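PDB 6KDD: endoglucanase from Fervidobacterium pennivorans DSM 9078, which probably hydrolyses beta-1,4-linked glucans as a glycoside hydrolase family 5 (cellulase A) enzyme built on a TIM barrel. Local coordinates for residues 74-78 and 79-83; 82-85 and 86-90. All blocks are in the same frame, centred on the assembly; numbering follows the deposited sequence.

Contact 1: residues 74-78 and 79-83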
ATOM      1  N   TYR A  74      -0.871  18.731  16.966  1.00 32.99           N
ATOM      2  CA  TYR A  74       0.094  17.729  16.546  1.00 38.84           C
ATOM      3  C   TYR A  74       0.698  18.103  15.192  1.00 39.94           C
ATOM      4  O   TYR A  74       0.598  17.328  14.227  1.00 36.20           O
ATOM      5  CB  TYR A  74      -0.572  16.351  16.506  1.00 38.96           C
ATOM      6  CG  TYR A  74      -1.426  16.042  17.711  1.00 39.90           C
ATOM      7  CD1 TYR A  74      -0.850  15.781  18.948  1.00 37.57           C
ATOM      8  CD2 TYR A  74      -2.812  16.008  17.603  1.00 39.58           C
ATOM      9  CE1 TYR A  74      -1.636  15.487  20.053  1.00 40.25           C
ATOM     10  CE2 TYR A  74      -3.605  15.716  18.701  1.00 40.60           C
ATOM     11  CZ  TYR A  74      -3.014  15.457  19.926  1.00 43.52           C
ATOM     12  OH  TYR A  74      -3.819  15.162  20.992  1.00 48.32           O
ATOM     13  N   ASP A  75       1.354  19.274  15.163  1.00 35.68           N
ATOM     14  CA  ASP A  75       1.840  19.866  13.924  1.00 35.72           C
ATOM     15  C   ASP A  75       2.887  18.934  13.338  1.00 33.66           C
ATOM     16  O   ASP A  75       3.810  18.533  14.038  1.00 31.38           O
ATOM     17  CB  ASP A  75       2.471  21.246  14.130  1.00 36.30           C
ATOM     18  CG  ASP A  75       1.472  22.350  14.442  1.00 36.45           C
ATOM     19  OD1 ASP A  75       0.246  22.197  14.147  1.00 42.25           O
ATOM     20  OD2 ASP A  75       1.927  23.360  14.965  1.00 48.57           O
ATOM     21  N   ILE A  76       2.705  18.574  12.065  1.00 31.67           N
ATOM     22  CA  ILE A  76       3.748  17.854  11.357  1.00 30.77           C
ATOM     23  C   ILE A  76       4.886  18.835  11.201  1.00 32.07           C
ATOM     24  O   ILE A  76       4.659  19.996  10.826  1.00 33.47           O
ATOM     25  CB  ILE A  76       3.250  17.359   9.976  1.00 30.36           C
ATOM     26  CG1 ILE A  76       2.150  16.315  10.139  1.00 28.11           C
ATOM     27  CG2 ILE A  76       4.410  16.841   9.121  1.00 27.91           C
ATOM     28  CD1 ILE A  76       1.234  16.194   8.947  1.00 28.92           C
ATOM     29  N   ASP A  77       6.096  18.342  11.431  1.00 29.37           N
ATOM     30  CA  ASP A  77       7.299  19.117  11.220  1.00 34.92           C
ATOM     31  C   ASP A  77       7.331  19.646   9.780  1.00 37.48           C
ATOM     32  O   ASP A  77       7.097  18.895   8.838  1.00 27.44           O
ATOM     33  CB  ASP A  77       8.471  18.230  11.592  1.00 41.15           C
ATOM     34  CG  ASP A  77       9.808  18.733  11.118  1.00 49.78           C
ATOM     35  OD1 ASP A  77       9.842  19.626  10.246  1.00 71.56           O
ATOM     36  OD2 ASP A  77      10.805  18.236  11.640  1.00 62.70           O
ATOM     37  N   ARG A  78       7.661  20.941   9.602  1.00 38.93           N
ATOM     38  CA  ARG A  78       7.599  21.577   8.288  1.00 36.43           C
ATOM     39  C   ARG A  78       8.612  20.979   7.306  1.00 29.36           C
ATOM     40  O   ARG A  78       8.272  20.802   6.151  1.00 32.59           O
ATOM     41  CB  ARG A  78       7.769  23.106   8.350  1.00 47.06           C
ATOM     42  CG  ARG A  78       6.543  23.875   8.829  1.00 58.25           C
ATOM     43  CD  ARG A  78       5.253  23.705   8.033  1.00 69.01           C
ATOM     44  NE  ARG A  78       4.126  24.285   8.761  1.00 79.53           N
ATOM     45  CZ  ARG A  78       3.357  23.658   9.666  1.00 88.52           C
ATOM     46  NH1 ARG A  78       3.556  22.384   9.971  1.00 74.50           N
ATOM     47  NH2 ARG A  78       2.379  24.320  10.265  1.00 88.99           N
ATOM     48  N   ASN A  79       9.853  20.719   7.722  1.00 27.47           N
ATOM     49  CA  ASN A  79      10.851  20.123   6.842  1.00 31.88           C
ATOM     50  C   ASN A  79      10.446  18.713   6.377  1.00 30.77           C
ATOM     51  O   ASN A  79      10.843  18.298   5.282  1.00 27.52           O
ATOM     52  CB  ASN A  79      12.209  19.973   7.521  1.00 39.13           C
ATOM     53  CG  ASN A  79      12.660  21.268   8.164  1.00 49.88           C
ATOM     54  OD1 ASN A  79      12.538  22.332   7.566  1.00 51.06           O
ATOM     55  ND2 ASN A  79      13.151  21.192   9.392  1.00 54.71           N
ATOM     56  N   PHE A  80       9.752  17.950   7.244  1.00 27.52           N
ATOM     57  CA  PHE A  80       9.257  16.642   6.837  1.00 25.66           C
ATOM     58  C   PHE A  80       8.213  16.841   5.742  1.00 24.59           C
ATOM     59  O   PHE A  80       8.231  16.124   4.742  1.00 22.42           O
ATOM     60  CB  PHE A  80       8.702  15.795   7.998  1.00 25.60           C
ATOM     61  CG  PHE A  80       8.528  14.346   7.617  1.00 23.86           C
ATOM     62  CD1 PHE A  80       9.634  13.559   7.303  1.00 23.20           C
ATOM     63  CD2 PHE A  80       7.261  13.815   7.415  1.00 24.42           C
ATOM     64  CE1 PHE A  80       9.477  12.249   6.860  1.00 26.05           C
ATOM     65  CE2 PHE A  80       7.107  12.503   6.973  1.00 21.32           C
ATOM     66  CZ  PHE A  80       8.218  11.727   6.694  1.00 19.42           C
ATOM     67  N   LEU A  81       7.273  17.770   5.949  1.00 27.02           N
ATOM     68  CA  LEU A  81       6.259  17.993   4.923  1.00 26.18           C
ATOM     69  C   LEU A  81       6.904  18.357   3.592  1.00 22.73           C
ATOM     70  O   LEU A  81       6.376  17.961   2.550  1.00 22.39           O
ATOM     71  CB  LEU A  81       5.266  19.099   5.332  1.00 27.25           C
ATOM     72  CG  LEU A  81       3.943  18.581   5.860  1.00 31.46           C
ATOM     73  CD1 LEU A  81       3.136  19.693   6.523  1.00 38.84           C
ATOM     74  CD2 LEU A  81       3.153  17.859   4.776  1.00 29.87           C
ATOM     75  N   GLU A  82       7.969  19.182   3.624  1.00 24.02           N
ATOM     76  CA  GLU A  82       8.645  19.611   2.392  1.00 26.27           C
ATOM     77  C   GLU A  82       9.345  18.446   1.701  1.00 22.41           C
ATOM     78  O   GLU A  82       9.389  18.368   0.471  1.00 20.52           O
ATOM     79  CB  GLU A  82       9.724  20.667   2.634  1.00 30.94           C
ATOM     80  CG  GLU A  82       9.238  21.820   3.471  1.00 43.30           C
ATOM     81  CD  GLU A  82       8.443  22.916   2.791  1.00 52.45           C
ATOM     82  OE1 GLU A  82       7.841  22.647   1.715  1.00 48.86           O
ATOM     83  OE2 GLU A  82       8.439  24.056   3.345  1.00 54.86           O
ATOM     84  N   ARG A  83       9.932  17.555   2.495  1.00 20.94           N
ATOM     85  CA  ARG A  83      10.471  16.324   1.926  1.00 22.18           C
ATOM     86  C   ARG A  83       9.382  15.481   1.243  1.00 17.92           C
ATOM     87  O   ARG A  83       9.615  14.987   0.135  1.00 20.39           O
ATOM     88  CB  ARG A  83      11.232  15.492   2.971  1.00 22.17           C
ATOM     89  CG  ARG A  83      11.678  14.146   2.423  1.00 25.38           C
ATOM     90  CD  ARG A  83      12.734  14.336   1.360  1.00 23.32           C
ATOM     91  NE  ARG A  83      13.204  13.033   0.921  1.00 26.76           N
ATOM     92  CZ  ARG A  83      13.656  12.738  -0.310  1.00 26.49           C
ATOM     93  NH1 ARG A  83      13.715  13.665  -1.257  1.00 22.35           N
ATOM     94  NH2 ARG A  83      13.967  11.486  -0.604  1.00 24.02           N
TER
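Ile76 meets Leu81 at the point where the loop following barrel strand 57-60 turns into helix 78-93. Its CG2 lies 3.7 Å from Leu81 CG, the two side chains crossing at about a right angle. The same methyl also comes to the edge of the Phe80 ring, near its plane, with CD2 as the closest ring atom. Trp64 also touches Ile76, Phe80 and Leu81, and the ring of His67 stacks on Phe80.

Asp77 is the N-cap. With CG turned anti to its own backbone N (chi1 165°), its carboxylate folds over the first turn and OD1 takes two weak bonds, from Asn79 N at 2.8 Å with a strongly bent approach and from Phe80 N at 3.4 Å on a straighter line. Its carbonyl O accepts from Leu81 N at 3.1 Å. Without OD1, as with an alanine here, the amides of Asn79 and Phe80 would probably lose their cap and the first turn could fray.

Arg78 continues the helical ladder: its O receives Glu82 N at 3.0 Å. The chain of Arg78 bends at chi2 (-58°) and runs back over the loop, placing NH1 2.8 Å from Ile76 O, which lies at the guanidinium edge and in its plane. Lying by the first amides, at the positive end of the helix dipole, the Asp77 carboxylate would probably be stabilised in its charged form.

Contact 2: residues 82-85 and 86-90. With NI (nickel (II) ion), chain C.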
ATOM      1  N   GLU A  82       7.969  19.182   3.624  1.00 24.02           N
ATOM      2  CA  GLU A  82       8.645  19.611   2.392  1.00 26.27           C
ATOM      3  C   GLU A  82       9.345  18.446   1.701  1.00 22.41           C
ATOM      4  O   GLU A  82       9.389  18.368   0.471  1.00 20.52           O
ATOM      5  CB  GLU A  82       9.724  20.667   2.634  1.00 30.94           C
ATOM      6  CG  GLU A  82       9.238  21.820   3.471  1.00 43.30           C
ATOM      7  CD  GLU A  82       8.443  22.916   2.791  1.00 52.45           C
ATOM      8  OE1 GLU A  82       7.841  22.647   1.715  1.00 48.86           O
ATOM      9  OE2 GLU A  82       8.439  24.056   3.345  1.00 54.86           O
ATOM     10  N   ARG A  83       9.932  17.555   2.495  1.00 20.94           N
ATOM     11  CA  ARG A  83      10.471  16.324   1.926  1.00 22.18           C
ATOM     12  C   ARG A  83       9.382  15.481   1.243  1.00 17.92           C
ATOM     13  O   ARG A  83       9.615  14.987   0.135  1.00 20.39           O
ATOM     14  CB  ARG A  83      11.232  15.492   2.971  1.00 22.17           C
ATOM     15  CG  ARG A  83      11.678  14.146   2.423  1.00 25.38           C
ATOM     16  CD  ARG A  83      12.734  14.336   1.360  1.00 23.32           C
ATOM     17  NE  ARG A  83      13.204  13.033   0.921  1.00 26.76           N
ATOM     18  CZ  ARG A  83      13.656  12.738  -0.310  1.00 26.49           C
ATOM     19  NH1 ARG A  83      13.715  13.665  -1.257  1.00 22.35           N
ATOM     20  NH2 ARG A  83      13.967  11.486  -0.604  1.00 24.02           N
ATOM     21  N   VAL A  84       8.239  15.249   1.892  1.00 16.43           N
ATOM     22  CA  VAL A  84       7.200  14.463   1.248  1.00 17.40           C
ATOM     23  C   VAL A  84       6.726  15.233  -0.000  1.00 18.07           C
ATOM     24  O   VAL A  84       6.519  14.638  -1.037  1.00 17.75           O
ATOM     25  CB  VAL A  84       6.037  14.125   2.208  1.00 16.75           C
ATOM     26  CG1 VAL A  84       4.838  13.517   1.505  1.00 14.21           C
ATOM     27  CG2 VAL A  84       6.494  13.288   3.419  1.00 18.71           C
ATOM     28  N   LYS A  85       6.583  16.565   0.089  1.00 17.97           N
ATOM     29  CA  LYS A  85       6.175  17.327  -1.106  1.00 18.26           C
ATOM     30  C   LYS A  85       7.128  17.098  -2.277  1.00 18.15           C
ATOM     31  O   LYS A  85       6.688  16.932  -3.438  1.00 19.57           O
ATOM     32  CB  LYS A  85       6.044  18.824  -0.790  1.00 18.50           C
ATOM     33  CG  LYS A  85       5.607  19.696  -1.975  1.00 21.46           C
ATOM     34  CD  LYS A  85       5.453  21.135  -1.552  1.00 21.87           C
ATOM     35  CE  LYS A  85       5.332  22.190  -2.641  1.00 29.83           C
ATOM     36  NZ  LYS A  85       5.111  21.662  -3.999  1.00 26.20           N
ATOM     37  N   HIS A  86       8.449  17.127  -2.008  1.00 17.42           N
ATOM     38  CA  HIS A  86       9.444  16.884  -3.051  1.00 19.28           C
ATOM     39  C   HIS A  86       9.246  15.544  -3.762  1.00 22.22           C
ATOM     40  O   HIS A  86       9.326  15.441  -5.003  1.00 18.34           O
ATOM     41  CB  HIS A  86      10.885  17.114  -2.528  1.00 20.10           C
ATOM     42  CG  HIS A  86      11.930  16.883  -3.555  1.00 22.22           C
ATOM     43  ND1 HIS A  86      12.473  17.901  -4.315  1.00 24.57           N
ATOM     44  CD2 HIS A  86      12.472  15.738  -4.022  1.00 23.16           C
ATOM     45  CE1 HIS A  86      13.376  17.421  -5.136  1.00 24.74           C
ATOM     46  NE2 HIS A  86      13.375  16.093  -5.004  1.00 25.39           N
ATOM     47  N   VAL A  87       9.078  14.481  -2.953  1.00 19.20           N
ATOM     48  CA  VAL A  87       8.898  13.137  -3.470  1.00 20.43           C
ATOM     49  C   VAL A  87       7.630  13.062  -4.313  1.00 19.43           C
ATOM     50  O   VAL A  87       7.644  12.520  -5.433  1.00 18.93           O
ATOM     51  CB  VAL A  87       8.861  12.115  -2.303  1.00 19.06           C
ATOM     52  CG1 VAL A  87       8.477  10.710  -2.775  1.00 22.98           C
ATOM     53  CG2 VAL A  87      10.206  12.124  -1.551  1.00 20.99           C
ATOM     54  N   VAL A  88       6.511  13.507  -3.732  1.00 20.60           N
ATOM     55  CA  VAL A  88       5.244  13.510  -4.454  1.00 17.85           C
ATOM     56  C   VAL A  88       5.403  14.260  -5.787  1.00 18.64           C
ATOM     57  O   VAL A  88       4.952  13.781  -6.831  1.00 17.70           O
ATOM     58  CB  VAL A  88       4.142  14.137  -3.577  1.00 20.24           C
ATOM     59  CG1 VAL A  88       2.948  14.537  -4.419  1.00 19.06           C
ATOM     60  CG2 VAL A  88       3.723  13.190  -2.468  1.00 24.74           C
ATOM     61  N   ASP A  89       6.044  15.440  -5.741  1.00 17.33           N
ATOM     62  CA  ASP A  89       6.210  16.308  -6.903  1.00 18.33           C
ATOM     63  C   ASP A  89       6.993  15.602  -7.991  1.00 17.88           C
ATOM     64  O   ASP A  89       6.580  15.618  -9.160  1.00 18.64           O
ATOM     65  CB  ASP A  89       6.914  17.647  -6.583  1.00 19.89           C
ATOM     66  CG  ASP A  89       6.020  18.637  -5.851  1.00 21.89           C
ATOM     67  OD1 ASP A  89       4.853  18.308  -5.596  1.00 23.68           O
ATOM     68  OD2 ASP A  89       6.520  19.675  -5.436  1.00 24.96           O
ATOM     69  N   ARG A  90       8.120  14.957  -7.615  1.00 18.97           N
ATOM     70  CA  ARG A  90       8.898  14.235  -8.612  1.00 18.34           C
ATOM     71  C   ARG A  90       8.097  13.112  -9.275  1.00 19.23           C
ATOM     72  O   ARG A  90       8.252  12.877 -10.491  1.00 18.06           O
ATOM     73  CB  ARG A  90      10.221  13.700  -8.037  1.00 20.59           C
ATOM     74  CG  ARG A  90      11.204  14.785  -7.635  1.00 24.54           C
ATOM     75  CD  ARG A  90      11.897  15.379  -8.861  1.00 27.36           C
ATOM     76  NE  ARG A  90      13.033  16.276  -8.643  1.00 33.28           N
ATOM     77  CZ  ARG A  90      13.201  17.477  -9.208  1.00 40.12           C
ATOM     78  NH1 ARG A  90      12.288  17.975 -10.034  1.00 38.34           N
ATOM     79  NH2 ARG A  90      14.269  18.199  -8.914  1.00 35.23           N
TER
HETATM   80 NI    NI C 402      11.928  19.976  -4.307  1.00 41.57          NI
HETATM   81  O   HOH W   1      14.265  20.949  -4.635  1.00 53.11           O
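Arg83 and Val87 touch one turn apart on helix 78-93, the helix of the beta-alpha-beta unit that links barrel strands 57-60 and 97-101. Val87 CG2 sits over the centre of one guanidinium face, 3.7 Å from Arg83 CZ. The bend of the arginine at chi2 (68°) swings its end along the helix to this methyl, while NE is salt-bridged to Glu35 and NH2 bonds to Ile42 O. On the buried side, Val84 CG1 and Val88 CG2 pack 4.1 Å apart.

The backbone is plain alpha-helical: the amides of His86, Val87, Val88 and Asp89 each bond to the carbonyl four residues earlier.

Among charged groups, Lys85 NZ forms a salt bridge with Asp89 OD2 at 2.8 Å, using the syn lone pair of that oxygen. Tyr133 OH bonds to both Lys85 NZ and Asp89 OD1, tying the pair together.

His86 CD2 lies 3.7 Å from Arg83 NH1, with ring and guanidinium planes 28° apart. Its NE2 bonds to Asp44, and its ND1 binds the nickel ion at 2.1 Å. A water molecule, its O 2.5 Å from the metal, is a second ligand.

How the contacts relate
Contacts 1 and 2 are successive parts of helix 78-93, sharing Glu82 and Arg83, with centres about 11 Å apart. Contact 1 starts the helix at its N-cap; contact 2 carries it toward strand 97-101. Trp64 and Ile62 touch residues of both, Phe80 in the first and Val84 in the second, so the loop after strand 57-60 borders an apolar side of the helix. Two nickel ions lie by its polar side: His86 of contact 2 binds one, and a second, separate ion lies about 5 Å from the Asp77 side chain of contact 1. Arg83 uses its side chain only across contact 2. In family 5 barrels the active site lies at the C-terminal ends of the strands.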